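Local structure of UDP-N-acetylenolpyruvoylglucosamine reductase (Listeria monocytogenes, 3TX1) at residues Leu39-Pro42 against Leu43-Thr47; Gly163-Ser166 against Asp167-Ala171; Lys256-Asp260 against Ser261-Gly265; Met293-Ile296 against Ala297-Gln301. The protein catalyses the NADPH-dependent reduction of UDP-N-acetyl-enolpyruvylglucosamine to UDP-N-acetylmuramate in peptidoglycan biosynthesis, using FAD as cofactor. All blocks are in the same frame, centred on the assembly; numbering follows the deposited sequence.

Contact 1 of 4, residues Leu39-Pro42 against Leu43-Thr47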
ATOM      1  N   LEU A  39       6.046 -10.647 -19.095  1.00 83.98           N
ATOM      2  CA  LEU A  39       6.578  -9.741 -20.043  1.00 85.39           C
ATOM      3  C   LEU A  39       5.638  -8.577 -20.198  1.00 84.45           C
ATOM      4  O   LEU A  39       4.440  -8.738 -20.371  1.00 82.53           O
ATOM      5  CB  LEU A  39       6.755 -10.520 -21.336  1.00 91.08           C
ATOM      6  CG  LEU A  39       6.983 -12.013 -21.083  1.00 91.56           C
ATOM      7  CD1 LEU A  39       5.728 -12.832 -20.870  1.00 86.58           C
ATOM      8  CD2 LEU A  39       7.831 -12.608 -22.176  1.00100.89           C
ATOM      9  N   ASN A  40       6.207  -7.397 -20.110  1.00 83.07           N
ATOM     10  CA  ASN A  40       5.420  -6.142 -20.268  1.00 85.81           C
ATOM     11  C   ASN A  40       4.005  -6.049 -19.685  1.00 84.58           C
ATOM     12  O   ASN A  40       3.078  -5.630 -20.373  1.00 87.10           O
ATOM     13  CB  ASN A  40       5.343  -5.744 -21.754  1.00 92.25           C
ATOM     14  CG  ASN A  40       6.683  -5.319 -22.317  1.00 96.51           C
ATOM     15  OD1 ASN A  40       7.313  -4.396 -21.797  1.00 99.91           O
ATOM     16  ND2 ASN A  40       7.120  -5.977 -23.389  1.00 94.55           N
ATOM     17  N   GLU A  41       3.850  -6.392 -18.413  1.00 78.04           N
ATOM     18  CA  GLU A  41       2.542  -6.593 -17.829  1.00 72.06           C
ATOM     19  C   GLU A  41       1.889  -5.278 -17.455  1.00 71.47           C
ATOM     20  O   GLU A  41       2.492  -4.490 -16.728  1.00 69.36           O
ATOM     21  CB  GLU A  41       2.684  -7.520 -16.622  1.00 66.75           C
ATOM     22  CG  GLU A  41       1.399  -7.826 -15.888  1.00 66.50           C
ATOM     23  CD  GLU A  41       0.438  -8.685 -16.668  1.00 71.55           C
ATOM     24  OE1 GLU A  41       0.761  -9.868 -16.878  1.00 74.25           O
ATOM     25  OE2 GLU A  41      -0.666  -8.189 -17.015  1.00 75.81           O
ATOM     26  N   PRO A  42       0.665  -5.008 -17.985  1.00 74.57           N
ATOM     27  CA  PRO A  42      -0.020  -3.791 -17.551  1.00 69.36           C
ATOM     28  C   PRO A  42      -0.441  -4.036 -16.116  1.00 64.83           C
ATOM     29  O   PRO A  42      -1.035  -5.076 -15.792  1.00 66.21           O
ATOM     30  CB  PRO A  42      -1.224  -3.692 -18.490  1.00 72.57           C
ATOM     31  CG  PRO A  42      -0.869  -4.561 -19.648  1.00 77.58           C
ATOM     32  CD  PRO A  42      -0.095  -5.691 -19.047  1.00 76.30           C
ATOM     33  N   LEU A  43      -0.103  -3.081 -15.263  1.00 59.11           N
ATOM     34  CA  LEU A  43      -0.284  -3.222 -13.835  1.00 51.69           C
ATOM     35  C   LEU A  43      -1.665  -2.974 -13.305  1.00 50.17           C
ATOM     36  O   LEU A  43      -1.935  -3.298 -12.157  1.00 47.91           O
ATOM     37  CB  LEU A  43       0.733  -2.335 -13.112  1.00 48.14           C
ATOM     38  CG  LEU A  43       2.175  -2.685 -13.537  1.00 48.00           C
ATOM     39  CD1 LEU A  43       3.215  -1.702 -13.006  1.00 44.50           C
ATOM     40  CD2 LEU A  43       2.496  -4.119 -13.138  1.00 46.47           C
ATOM     41  N   SER A  44      -2.551  -2.421 -14.118  1.00 54.20           N
ATOM     42  CA  SER A  44      -3.878  -2.061 -13.627  1.00 55.09           C
ATOM     43  C   SER A  44      -4.619  -3.277 -13.102  1.00 56.03           C
ATOM     44  O   SER A  44      -5.515  -3.151 -12.254  1.00 55.58           O
ATOM     45  CB  SER A  44      -4.692  -1.400 -14.712  1.00 57.30           C
ATOM     46  OG  SER A  44      -4.942  -2.352 -15.711  1.00 64.02           O
ATOM     47  N   LYS A  45      -4.238  -4.447 -13.622  1.00 59.43           N
ATOM     48  CA  LYS A  45      -4.783  -5.739 -13.177  1.00 59.26           C
ATOM     49  C   LYS A  45      -4.490  -6.020 -11.694  1.00 52.94           C
ATOM     50  O   LYS A  45      -5.259  -6.717 -11.047  1.00 53.96           O
ATOM     51  CB  LYS A  45      -4.233  -6.886 -14.035  1.00 64.50           C
ATOM     52  CG  LYS A  45      -4.698  -8.272 -13.592  1.00 69.12           C
ATOM     53  CD  LYS A  45      -4.156  -9.409 -14.460  1.00 76.21           C
ATOM     54  CE  LYS A  45      -4.542 -10.759 -13.864  1.00 79.16           C
ATOM     55  NZ  LYS A  45      -4.093 -11.913 -14.688  1.00 83.16           N
ATOM     56  N   TYR A  46      -3.404  -5.443 -11.172  1.00 46.49           N
ATOM     57  CA  TYR A  46      -2.940  -5.664  -9.801  1.00 40.43           C
ATOM     58  C   TYR A  46      -3.060  -4.455  -8.893  1.00 36.68           C
ATOM     59  O   TYR A  46      -2.539  -4.502  -7.767  1.00 35.25           O
ATOM     60  CB  TYR A  46      -1.452  -6.042  -9.803  1.00 38.39           C
ATOM     61  CG  TYR A  46      -1.126  -7.183 -10.715  1.00 41.51           C
ATOM     62  CD1 TYR A  46      -0.735  -6.949 -12.030  1.00 45.15           C
ATOM     63  CD2 TYR A  46      -1.211  -8.500 -10.278  1.00 41.38           C
ATOM     64  CE1 TYR A  46      -0.445  -7.992 -12.892  1.00 47.99           C
ATOM     65  CE2 TYR A  46      -0.922  -9.548 -11.136  1.00 45.32           C
ATOM     66  CZ  TYR A  46      -0.543  -9.292 -12.443  1.00 47.75           C
ATOM     67  OH  TYR A  46      -0.266 -10.333 -13.311  1.00 51.32           O
ATOM     68  N   THR A  47      -3.661  -3.360  -9.359  1.00 35.55           N
ATOM     69  CA  THR A  47      -3.681  -2.165  -8.506  1.00 32.23           C
ATOM     70  C   THR A  47      -5.044  -1.870  -8.071  1.00 32.65           C
ATOM     71  O   THR A  47      -6.011  -2.075  -8.787  1.00 34.25           O
ATOM     72  CB  THR A  47      -3.190  -0.864  -9.148  1.00 31.89           C
ATOM     73  OG1 THR A  47      -4.029  -0.550 -10.262  1.00 36.13           O
ATOM     74  CG2 THR A  47      -1.733  -0.935  -9.576  1.00 31.56           C
TER
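A local side-chain contact joins Glu41 to Tyr46 where strand 36-42, an outermost strand of a four-stranded mixed sheet, runs out into a turn. The acid meets the phenol at its rim: Glu41 CG lies 3.5 Å from Tyr46 CE1, and Glu41 CD sits in the plane of the ring at its edge. The two side chains cross at about a right angle, with the carboxylate turned 81° from the ring plane. Glu41 gets there by sending CG opposite its backbone N (chi1 180°) and then bending at chi2, which brings the carboxylate beside the phenol end. Glu41 OE1 remains 3.7 Å from Tyr46 OH, a van der Waals approach. The strand is paired antiparallel with strand 54-60, Glu41 bonding to Ala55 through the backbone, and the chain then reverses through a beta turn of helical backbone angles, closed by Tyr46 N to Leu43 O at 2.8 Å. This turn carries Tyr46 back beside the strand end. On one face of the ring lies Lys45 CG, 4.3 Å above its centre; elsewhere Phe58 meets the ring at a shallow angle and His103 meets it edge-to-face. Leu43 is buried against Ala55, Phe58 and Ile92, and its CD2 stays 3.6 Å from Glu41 O. Lys45 NZ and Glu41 OE2 carry opposite charges but stand 5.6 Å apart, and any attraction between them is probably weak; Glu41 OE1 has a long, weak ion pair with Lys38.

Contact 2 of 4, residues Gly163-Ser166 against Asp167-Ala171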
ATOM      1  N   GLY A 163      -4.797   4.262  15.894  1.00 58.63           N
ATOM      2  CA  GLY A 163      -3.967   3.032  15.893  1.00 54.12           C
ATOM      3  C   GLY A 163      -2.917   3.070  14.766  1.00 52.33           C
ATOM      4  O   GLY A 163      -3.040   3.851  13.816  1.00 45.44           O
ATOM      5  N   GLU A 164      -1.883   2.227  14.868  1.00 53.39           N
ATOM      6  CA  GLU A 164      -0.776   2.245  13.910  1.00 48.07           C
ATOM      7  C   GLU A 164       0.075   0.996  14.028  1.00 44.04           C
ATOM      8  O   GLU A 164       0.205   0.473  15.118  1.00 43.39           O
ATOM      9  CB  GLU A 164       0.085   3.452  14.177  1.00 53.45           C
ATOM     10  CG  GLU A 164       0.640   4.029  12.899  1.00 62.61           C
ATOM     11  CD  GLU A 164       1.160   5.441  13.087  1.00 74.77           C
ATOM     12  OE1 GLU A 164       1.538   5.781  14.239  1.00 74.16           O
ATOM     13  OE2 GLU A 164       1.194   6.195  12.074  1.00 81.86           O
ATOM     14  N   ILE A 165       0.648   0.526  12.905  1.00 40.31           N
ATOM     15  CA  ILE A 165       1.473  -0.705  12.838  1.00 37.96           C
ATOM     16  C   ILE A 165       2.653  -0.650  13.791  1.00 41.23           C
ATOM     17  O   ILE A 165       2.950  -1.639  14.472  1.00 41.90           O
ATOM     18  CB  ILE A 165       1.971  -1.001  11.397  1.00 37.03           C
ATOM     19  CG1 ILE A 165       0.842  -1.507  10.485  1.00 34.53           C
ATOM     20  CG2 ILE A 165       3.084  -2.046  11.369  1.00 36.24           C
ATOM     21  CD1 ILE A 165       0.414  -2.947  10.720  1.00 32.82           C
ATOM     22  N   SER A 166       3.310   0.512  13.871  1.00 44.23           N
ATOM     23  CA  SER A 166       4.454   0.669  14.771  1.00 47.43           C
ATOM     24  C   SER A 166       4.021   0.434  16.193  1.00 49.66           C
ATOM     25  O   SER A 166       4.817  -0.025  16.995  1.00 55.19           O
ATOM     26  CB  SER A 166       5.149   2.024  14.619  1.00 50.32           C
ATOM     27  OG  SER A 166       4.291   3.097  14.971  1.00 56.55           O
ATOM     28  N   ASP A 167       2.768   0.741  16.517  1.00 49.93           N
ATOM     29  CA  ASP A 167       2.258   0.418  17.862  1.00 52.37           C
ATOM     30  C   ASP A 167       2.465  -1.055  18.180  1.00 52.60           C
ATOM     31  O   ASP A 167       2.747  -1.388  19.322  1.00 57.92           O
ATOM     32  CB  ASP A 167       0.763   0.714  18.027  1.00 51.62           C
ATOM     33  CG  ASP A 167       0.447   2.194  18.002  1.00 53.36           C
ATOM     34  OD1 ASP A 167       1.337   2.986  18.383  1.00 56.64           O
ATOM     35  OD2 ASP A 167      -0.699   2.556  17.634  1.00 50.36           O
ATOM     36  N   VAL A 168       2.335  -1.940  17.195  1.00 48.45           N
ATOM     37  CA  VAL A 168       2.469  -3.354  17.507  1.00 49.79           C
ATOM     38  C   VAL A 168       3.457  -4.163  16.701  1.00 50.79           C
ATOM     39  O   VAL A 168       3.452  -5.409  16.792  1.00 50.20           O
ATOM     40  CB  VAL A 168       1.126  -4.105  17.503  1.00 47.88           C
ATOM     41  CG1 VAL A 168       0.351  -3.795  18.760  1.00 47.20           C
ATOM     42  CG2 VAL A 168       0.342  -3.825  16.226  1.00 46.78           C
ATOM     43  N   LEU A 169       4.321  -3.500  15.964  1.00 51.70           N
ATOM     44  CA  LEU A 169       5.301  -4.214  15.181  1.00 48.95           C
ATOM     45  C   LEU A 169       6.354  -4.778  16.083  1.00 52.03           C
ATOM     46  O   LEU A 169       7.044  -4.027  16.707  1.00 52.44           O
ATOM     47  CB  LEU A 169       5.957  -3.266  14.221  1.00 45.63           C
ATOM     48  CG  LEU A 169       6.612  -3.865  12.994  1.00 45.35           C
ATOM     49  CD1 LEU A 169       6.057  -5.211  12.633  1.00 46.45           C
ATOM     50  CD2 LEU A 169       6.364  -2.870  11.900  1.00 43.13           C
ATOM     51  N   GLU A 170       6.486  -6.095  16.133  1.00 51.55           N
ATOM     52  CA  GLU A 170       7.488  -6.686  16.988  1.00 58.27           C
ATOM     53  C   GLU A 170       8.804  -6.860  16.208  1.00 61.39           C
ATOM     54  O   GLU A 170       9.859  -6.324  16.580  1.00 62.86           O
ATOM     55  CB  GLU A 170       7.040  -8.065  17.447  1.00 63.04           C
ATOM     56  CG  GLU A 170       8.110  -8.869  18.166  1.00 73.99           C
ATOM     57  CD  GLU A 170       8.546  -8.264  19.484  1.00 82.12           C
ATOM     58  OE1 GLU A 170       7.860  -7.341  19.990  1.00 88.28           O
ATOM     59  OE2 GLU A 170       9.601  -8.708  19.996  1.00 82.96           O
ATOM     60  N   ALA A 171       8.719  -7.628  15.123  1.00 57.82           N
ATOM     61  CA  ALA A 171       9.862  -7.989  14.313  1.00 50.77           C
ATOM     62  C   ALA A 171       9.456  -8.100  12.845  1.00 46.25           C
ATOM     63  O   ALA A 171       8.282  -8.282  12.514  1.00 44.30           O
ATOM     64  CB  ALA A 171      10.411  -9.320  14.803  1.00 49.40           C
TER
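The carboxylate of Asp167 lies with one face over the backbone of Glu164: Glu164 N, O and CB are all on that same side. Glu164 O is 3.4 Å from Asp167 CG, and OD2 lies 3.0 Å from Glu164 N, which is well off the carboxylate plane. With chi1 at -68°, Asp167 CG stands beside its own backbone N, which lays the carboxylate over the Glu164 backbone. The Glu164 carboxylate, on an extended chain, ends near Arg194, a predicted active-site residue. Between Glu164 and Leu169 the chain makes one short, weakly bonded helical turn, 165-168, linking strand 163-164 to strand 169-175. Val168 N bonds to Ile165 O at 2.8 Å, approaching from above the carbonyl plane, whereas the bond from Asp167 N to Glu164 O is weak. On the buried side Ile165 CG2 meets Leu169 CD2 at 3.4 Å, the two chains inclined to each other, and both pack on Leu154 of helix 150-156. Further on, Glu170 and Ala171 both face Thr209, a classic beta bulge. Glu164 OE1 and Asp167 OD1 stay 5.0 Å apart; if both carboxylates are ionised they would probably repel each other weakly.

Contact 3 of 4, residues Lys256-Asp260 against Ser261-Gly265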
ATOM      1  N   LYS A 256     -12.098  18.728   3.608  1.00 40.58           N
ATOM      2  CA  LYS A 256     -12.886  19.929   3.822  1.00 41.49           C
ATOM      3  C   LYS A 256     -12.450  20.998   2.872  1.00 39.35           C
ATOM      4  O   LYS A 256     -13.300  21.664   2.298  1.00 40.24           O
ATOM      5  CB  LYS A 256     -12.791  20.424   5.258  1.00 46.60           C
ATOM      6  CG  LYS A 256     -13.870  21.413   5.667  1.00 53.32           C
ATOM      7  CD  LYS A 256     -15.247  20.746   5.747  1.00 58.98           C
ATOM      8  CE  LYS A 256     -16.184  21.458   6.723  1.00 66.24           C
ATOM      9  NZ  LYS A 256     -16.441  22.881   6.361  1.00 72.46           N
ATOM     10  N   LEU A 257     -11.132  21.172   2.708  1.00 37.00           N
ATOM     11  CA  LEU A 257     -10.591  22.166   1.766  1.00 35.43           C
ATOM     12  C   LEU A 257     -11.083  21.861   0.345  1.00 33.83           C
ATOM     13  O   LEU A 257     -11.604  22.714  -0.382  1.00 33.71           O
ATOM     14  CB  LEU A 257      -9.079  22.087   1.747  1.00 34.95           C
ATOM     15  CG  LEU A 257      -8.235  22.827   2.770  1.00 37.53           C
ATOM     16  CD1 LEU A 257      -6.807  22.358   2.590  1.00 36.64           C
ATOM     17  CD2 LEU A 257      -8.323  24.326   2.543  1.00 38.44           C
ATOM     18  N   ILE A 258     -10.922  20.609  -0.042  1.00 30.64           N
ATOM     19  CA  ILE A 258     -11.315  20.228  -1.341  1.00 28.85           C
ATOM     20  C   ILE A 258     -12.785  20.586  -1.530  1.00 30.28           C
ATOM     21  O   ILE A 258     -13.152  21.269  -2.492  1.00 31.45           O
ATOM     22  CB  ILE A 258     -11.001  18.747  -1.570  1.00 26.74           C
ATOM     23  CG1 ILE A 258      -9.499  18.570  -1.419  1.00 26.19           C
ATOM     24  CG2 ILE A 258     -11.476  18.311  -2.937  1.00 24.84           C
ATOM     25  CD1 ILE A 258      -8.948  17.184  -1.711  1.00 25.67           C
ATOM     26  N   GLN A 259     -13.609  20.182  -0.572  1.00 31.22           N
ATOM     27  CA  GLN A 259     -15.037  20.387  -0.669  1.00 31.79           C
ATOM     28  C   GLN A 259     -15.319  21.863  -0.717  1.00 33.70           C
ATOM     29  O   GLN A 259     -16.035  22.335  -1.591  1.00 34.89           O
ATOM     30  CB  GLN A 259     -15.696  19.737   0.496  1.00 32.84           C
ATOM     31  CG  GLN A 259     -17.150  19.413   0.297  1.00 35.18           C
ATOM     32  CD  GLN A 259     -17.677  18.603   1.460  1.00 36.68           C
ATOM     33  OE1 GLN A 259     -17.042  18.523   2.507  1.00 37.31           O
ATOM     34  NE2 GLN A 259     -18.829  17.992   1.281  1.00 39.14           N
ATOM     35  N   ASP A 260     -14.661  22.602   0.158  1.00 35.95           N
ATOM     36  CA  ASP A 260     -14.777  24.067   0.185  1.00 39.47           C
ATOM     37  C   ASP A 260     -14.345  24.775  -1.113  1.00 37.84           C
ATOM     38  O   ASP A 260     -14.795  25.878  -1.381  1.00 40.20           O
ATOM     39  CB  ASP A 260     -13.987  24.646   1.373  1.00 41.71           C
ATOM     40  CG  ASP A 260     -14.623  24.318   2.738  1.00 44.80           C
ATOM     41  OD1 ASP A 260     -15.745  23.749   2.798  1.00 45.66           O
ATOM     42  OD2 ASP A 260     -13.992  24.651   3.770  1.00 46.59           O
ATOM     43  N   SER A 261     -13.454  24.169  -1.896  1.00 33.77           N
ATOM     44  CA  SER A 261     -13.011  24.798  -3.148  1.00 32.87           C
ATOM     45  C   SER A 261     -13.927  24.520  -4.340  1.00 31.54           C
ATOM     46  O   SER A 261     -13.629  24.920  -5.452  1.00 30.81           O
ATOM     47  CB  SER A 261     -11.581  24.390  -3.478  1.00 31.87           C
ATOM     48  OG  SER A 261     -10.740  24.742  -2.392  1.00 33.43           O
ATOM     49  N   GLY A 262     -15.041  23.831  -4.089  1.00 31.09           N
ATOM     50  CA  GLY A 262     -15.988  23.500  -5.113  1.00 30.06           C
ATOM     51  C   GLY A 262     -15.555  22.348  -5.975  1.00 28.79           C
ATOM     52  O   GLY A 262     -16.070  22.172  -7.063  1.00 30.06           O
ATOM     53  N   LEU A 263     -14.615  21.543  -5.509  1.00 27.60           N
ATOM     54  CA  LEU A 263     -14.142  20.411  -6.303  1.00 26.14           C
ATOM     55  C   LEU A 263     -14.845  19.093  -6.092  1.00 25.59           C
ATOM     56  O   LEU A 263     -14.561  18.156  -6.795  1.00 25.67           O
ATOM     57  CB  LEU A 263     -12.659  20.159  -6.057  1.00 26.22           C
ATOM     58  CG  LEU A 263     -11.713  21.276  -6.472  1.00 27.48           C
ATOM     59  CD1 LEU A 263     -10.438  21.121  -5.641  1.00 26.83           C
ATOM     60  CD2 LEU A 263     -11.480  21.228  -7.972  1.00 25.44           C
ATOM     61  N   GLN A 264     -15.746  18.979  -5.134  1.00 27.05           N
ATOM     62  CA  GLN A 264     -16.379  17.688  -4.907  1.00 25.64           C
ATOM     63  C   GLN A 264     -17.343  17.323  -6.037  1.00 26.46           C
ATOM     64  O   GLN A 264     -18.256  18.102  -6.364  1.00 27.64           O
ATOM     65  CB  GLN A 264     -17.083  17.650  -3.571  1.00 26.45           C
ATOM     66  CG  GLN A 264     -17.457  16.227  -3.218  1.00 26.51           C
ATOM     67  CD  GLN A 264     -17.911  16.042  -1.779  1.00 27.64           C
ATOM     68  OE1 GLN A 264     -18.439  16.964  -1.143  1.00 28.50           O
ATOM     69  NE2 GLN A 264     -17.725  14.824  -1.267  1.00 27.18           N
ATOM     70  N   GLY A 265     -17.115  16.136  -6.621  1.00 25.05           N
ATOM     71  CA  GLY A 265     -17.909  15.623  -7.722  1.00 24.57           C
ATOM     72  C   GLY A 265     -17.183  15.869  -9.028  1.00 24.47           C
ATOM     73  O   GLY A 265     -17.541  15.328 -10.054  1.00 25.45           O
TER
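Gln259 lies alongside Gln264, both extended and pointing the same way, with Gln264 OE1 beside Gln259 CG. The amide planes are almost perpendicular, 85° apart, and Gln259 NE2 lies 2.7 Å from Gln264 OE1. Both chains start with CG opposite the backbone N (chi1 -158° in Gln259), which brings the two amides over the same side of the helix end. The other end of the Gln264 amide is held from outside, NE2 bonding to Ser274 O. Next to this pair, helix 254-260 ends in a Schellman motif. Gly262, at positive phi, turns the chain back, with Gly262 N bonded to Gln259 O at 3.1 Å and Leu263 N making a weaker bond to Ile258 O. Ser261 ties up the last carbonyls as well: its N shares itself between Leu257 O, which it meets almost along the C=O axis, and Ile258 O. Its OG adds a second donor to Leu257 O at 3.0 Å, from above the carbonyl plane, because OG stands beside the backbone N (chi1 -57°). The apolar contact across the motif is Ile258 CG2 on Leu263 CB at 3.8 Å, the two side chains crossing at about a right angle. On the solvent side Lys256 NZ and Asp260 OD1 form a long salt bridge. The buried face of this helix end is closed by helix 289-307, where Ser261 touches Val303 and Phe307, and by Phe246 and Ala278 around Ile258; beyond the turn, Gly265 pairs through its backbone with Val273 of strand 271-273.

Contact 4 of 4, residues Met293-Ile296 against Ala297-Gln301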
ATOM      1  N   MET A 293      -3.611  11.728 -12.285  1.00 31.26           N
ATOM      2  CA  MET A 293      -2.587  12.773 -12.203  1.00 31.08           C
ATOM      3  C   MET A 293      -3.184  14.101 -12.576  1.00 29.69           C
ATOM      4  O   MET A 293      -2.782  15.144 -12.056  1.00 29.92           O
ATOM      5  CB  MET A 293      -1.393  12.516 -13.155  1.00 38.30           C
ATOM      6  CG  MET A 293      -0.487  11.297 -12.930  1.00 44.58           C
ATOM      7  SD  MET A 293      -0.082  10.878 -11.191  1.00 65.21           S
ATOM      8  CE  MET A 293       0.473  12.411 -10.425  1.00 49.32           C
ATOM      9  N   ASN A 294      -4.108  14.072 -13.529  1.00 28.02           N
ATOM     10  CA  ASN A 294      -4.724  15.279 -13.985  1.00 27.08           C
ATOM     11  C   ASN A 294      -5.700  15.822 -12.951  1.00 25.63           C
ATOM     12  O   ASN A 294      -5.723  17.011 -12.656  1.00 26.52           O
ATOM     13  CB  ASN A 294      -5.358  15.064 -15.369  1.00 29.10           C
ATOM     14  CG  ASN A 294      -4.344  15.229 -16.533  1.00 32.46           C
ATOM     15  OD1 ASN A 294      -4.471  14.603 -17.585  1.00 32.48           O
ATOM     16  ND2 ASN A 294      -3.330  16.085 -16.333  1.00 34.65           N
ATOM     17  N   LEU A 295      -6.484  14.956 -12.341  1.00 24.28           N
ATOM     18  CA  LEU A 295      -7.382  15.438 -11.321  1.00 23.15           C
ATOM     19  C   LEU A 295      -6.596  15.867 -10.066  1.00 22.80           C
ATOM     20  O   LEU A 295      -6.873  16.924  -9.474  1.00 22.77           O
ATOM     21  CB  LEU A 295      -8.454  14.401 -11.018  1.00 22.31           C
ATOM     22  CG  LEU A 295      -9.614  14.809 -10.136  1.00 20.97           C
ATOM     23  CD1 LEU A 295     -10.072  16.211 -10.524  1.00 21.33           C
ATOM     24  CD2 LEU A 295     -10.725  13.770 -10.287  1.00 21.00           C
ATOM     25  N   ILE A 296      -5.581  15.095  -9.700  1.00 22.16           N
ATOM     26  CA  ILE A 296      -4.785  15.470  -8.565  1.00 21.97           C
ATOM     27  C   ILE A 296      -4.209  16.863  -8.781  1.00 22.60           C
ATOM     28  O   ILE A 296      -4.334  17.729  -7.923  1.00 23.92           O
ATOM     29  CB  ILE A 296      -3.650  14.483  -8.317  1.00 22.99           C
ATOM     30  CG1 ILE A 296      -4.202  13.142  -7.805  1.00 22.53           C
ATOM     31  CG2 ILE A 296      -2.659  15.056  -7.306  1.00 23.68           C
ATOM     32  CD1 ILE A 296      -3.094  12.113  -7.520  1.00 23.48           C
ATOM     33  N   ALA A 297      -3.614  17.112  -9.930  1.00 22.65           N
ATOM     34  CA  ALA A 297      -2.996  18.426 -10.142  1.00 23.55           C
ATOM     35  C   ALA A 297      -4.019  19.575 -10.177  1.00 23.53           C
ATOM     36  O   ALA A 297      -3.769  20.682  -9.665  1.00 23.70           O
ATOM     37  CB  ALA A 297      -2.141  18.416 -11.386  1.00 24.14           C
ATOM     38  N   TYR A 298      -5.184  19.306 -10.741  1.00 22.84           N
ATOM     39  CA  TYR A 298      -6.172  20.345 -10.824  1.00 24.36           C
ATOM     40  C   TYR A 298      -6.723  20.712  -9.428  1.00 23.82           C
ATOM     41  O   TYR A 298      -6.989  21.885  -9.128  1.00 24.46           O
ATOM     42  CB  TYR A 298      -7.247  19.913 -11.796  1.00 25.26           C
ATOM     43  CG  TYR A 298      -8.357  20.879 -12.006  1.00 26.60           C
ATOM     44  CD1 TYR A 298      -8.290  21.865 -13.011  1.00 29.01           C
ATOM     45  CD2 TYR A 298      -9.529  20.773 -11.245  1.00 26.73           C
ATOM     46  CE1 TYR A 298      -9.360  22.735 -13.237  1.00 29.75           C
ATOM     47  CE2 TYR A 298     -10.593  21.648 -11.447  1.00 27.84           C
ATOM     48  CZ  TYR A 298     -10.500  22.612 -12.425  1.00 29.81           C
ATOM     49  OH  TYR A 298     -11.576  23.437 -12.555  1.00 33.82           O
ATOM     50  N   VAL A 299      -6.851  19.711  -8.570  1.00 22.35           N
ATOM     51  CA  VAL A 299      -7.287  19.934  -7.214  1.00 22.22           C
ATOM     52  C   VAL A 299      -6.220  20.727  -6.483  1.00 24.11           C
ATOM     53  O   VAL A 299      -6.507  21.781  -5.915  1.00 26.45           O
ATOM     54  CB  VAL A 299      -7.530  18.611  -6.479  1.00 20.90           C
ATOM     55  CG1 VAL A 299      -7.528  18.816  -4.972  1.00 20.93           C
ATOM     56  CG2 VAL A 299      -8.813  17.945  -6.960  1.00 19.52           C
ATOM     57  N   GLN A 300      -4.989  20.234  -6.510  1.00 24.69           N
ATOM     58  CA  GLN A 300      -3.881  20.934  -5.895  1.00 26.13           C
ATOM     59  C   GLN A 300      -3.882  22.360  -6.363  1.00 27.48           C
ATOM     60  O   GLN A 300      -3.767  23.290  -5.575  1.00 29.84           O
ATOM     61  CB  GLN A 300      -2.579  20.313  -6.343  1.00 27.73           C
ATOM     62  CG  GLN A 300      -2.261  18.995  -5.677  1.00 28.14           C
ATOM     63  CD  GLN A 300      -0.889  18.462  -6.045  1.00 29.20           C
ATOM     64  OE1 GLN A 300      -0.592  18.220  -7.214  1.00 30.82           O
ATOM     65  NE2 GLN A 300      -0.063  18.226  -5.035  1.00 29.76           N
ATOM     66  N   GLN A 301      -4.021  22.553  -7.660  1.00 27.35           N
ATOM     67  CA  GLN A 301      -3.966  23.910  -8.182  1.00 28.50           C
ATOM     68  C   GLN A 301      -5.131  24.791  -7.752  1.00 28.24           C
ATOM     69  O   GLN A 301      -4.931  25.952  -7.469  1.00 29.63           O
ATOM     70  CB  GLN A 301      -3.832  23.913  -9.705  1.00 28.61           C
ATOM     71  CG  GLN A 301      -3.663  25.308 -10.249  1.00 31.03           C
ATOM     72  CD  GLN A 301      -2.455  26.007  -9.657  1.00 32.99           C
ATOM     73  OE1 GLN A 301      -1.512  25.360  -9.158  1.00 32.86           O
ATOM     74  NE2 GLN A 301      -2.472  27.337  -9.703  1.00 34.76           N
TER
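Four backbone hydrogen bonds join residues 293-296 to 297-301, the regular i to i+4 set of an alpha helix in the middle of helix 289-307. Ala297 N reaches Met293 O at 3.0 Å and Tyr298 N reaches Asn294 O; Val299 N and Gln300 N take Leu295 O and Ile296 O. The last of these is nearly straight, 174° at the hydrogen. Apolar packing follows the same spacing. Leu295 CD1 comes within 4.2 Å of Val299 CG2, the two chains inclined to one another; Leu295 holds CG opposite its backbone N (chi1 -170°), which lays its branches along the helix beside Val299. Within the MurB C-terminal domain this part of the helix packs on two strands: Leu295 and Val299 press on Val273 of strand 271-273, forming one buried strip, and Leu295 and Ile296 on Ile281 of strand 281-283. Ile296 and Gln300 make a mixed pair, side by side and pointing the same way, with Ile296 CG2 3.8 Å from Gln300 OE1 and Gln300 CG 3.3 Å from Ile296 O. The polar end is met from elsewhere: Gln300 NE2 bonds to Leu311 O. Tyr298 projects from the opposite side to Ile296, its ring stacked on His266. The aliphatic part of Gln300 thus continues the apolar surface of Ile296 beside Phe246, while its amide NE2 satisfies a backbone carbonyl beyond the helix, combining hydrophobic packing with a polar tie.

Contacts 3 and 4 have centres 12 Å apart and touch, Leu263 CD2 meeting Tyr298 CE2 at 3.6 Å and Ile258 CD1 meeting Val299 CG1 at 3.9 Å, one helix end packing on the middle of the other inside the C-terminal domain. Contacts 1 and 2 lie on opposite sides of the chain's centre, 31 Å between centres; neither touches the FAD, the Tyr46 side chain staying about 8 Å and that of Glu164 about 7 Å away. The Glu164 side chain comes to about 4 Å from that of Arg194, predicted catalytic. The Ile258 side chain lies about 8 Å from that of Ser244, the predicted proton donor, and Ile296 about 9 Å from Glu314, also predicted catalytic.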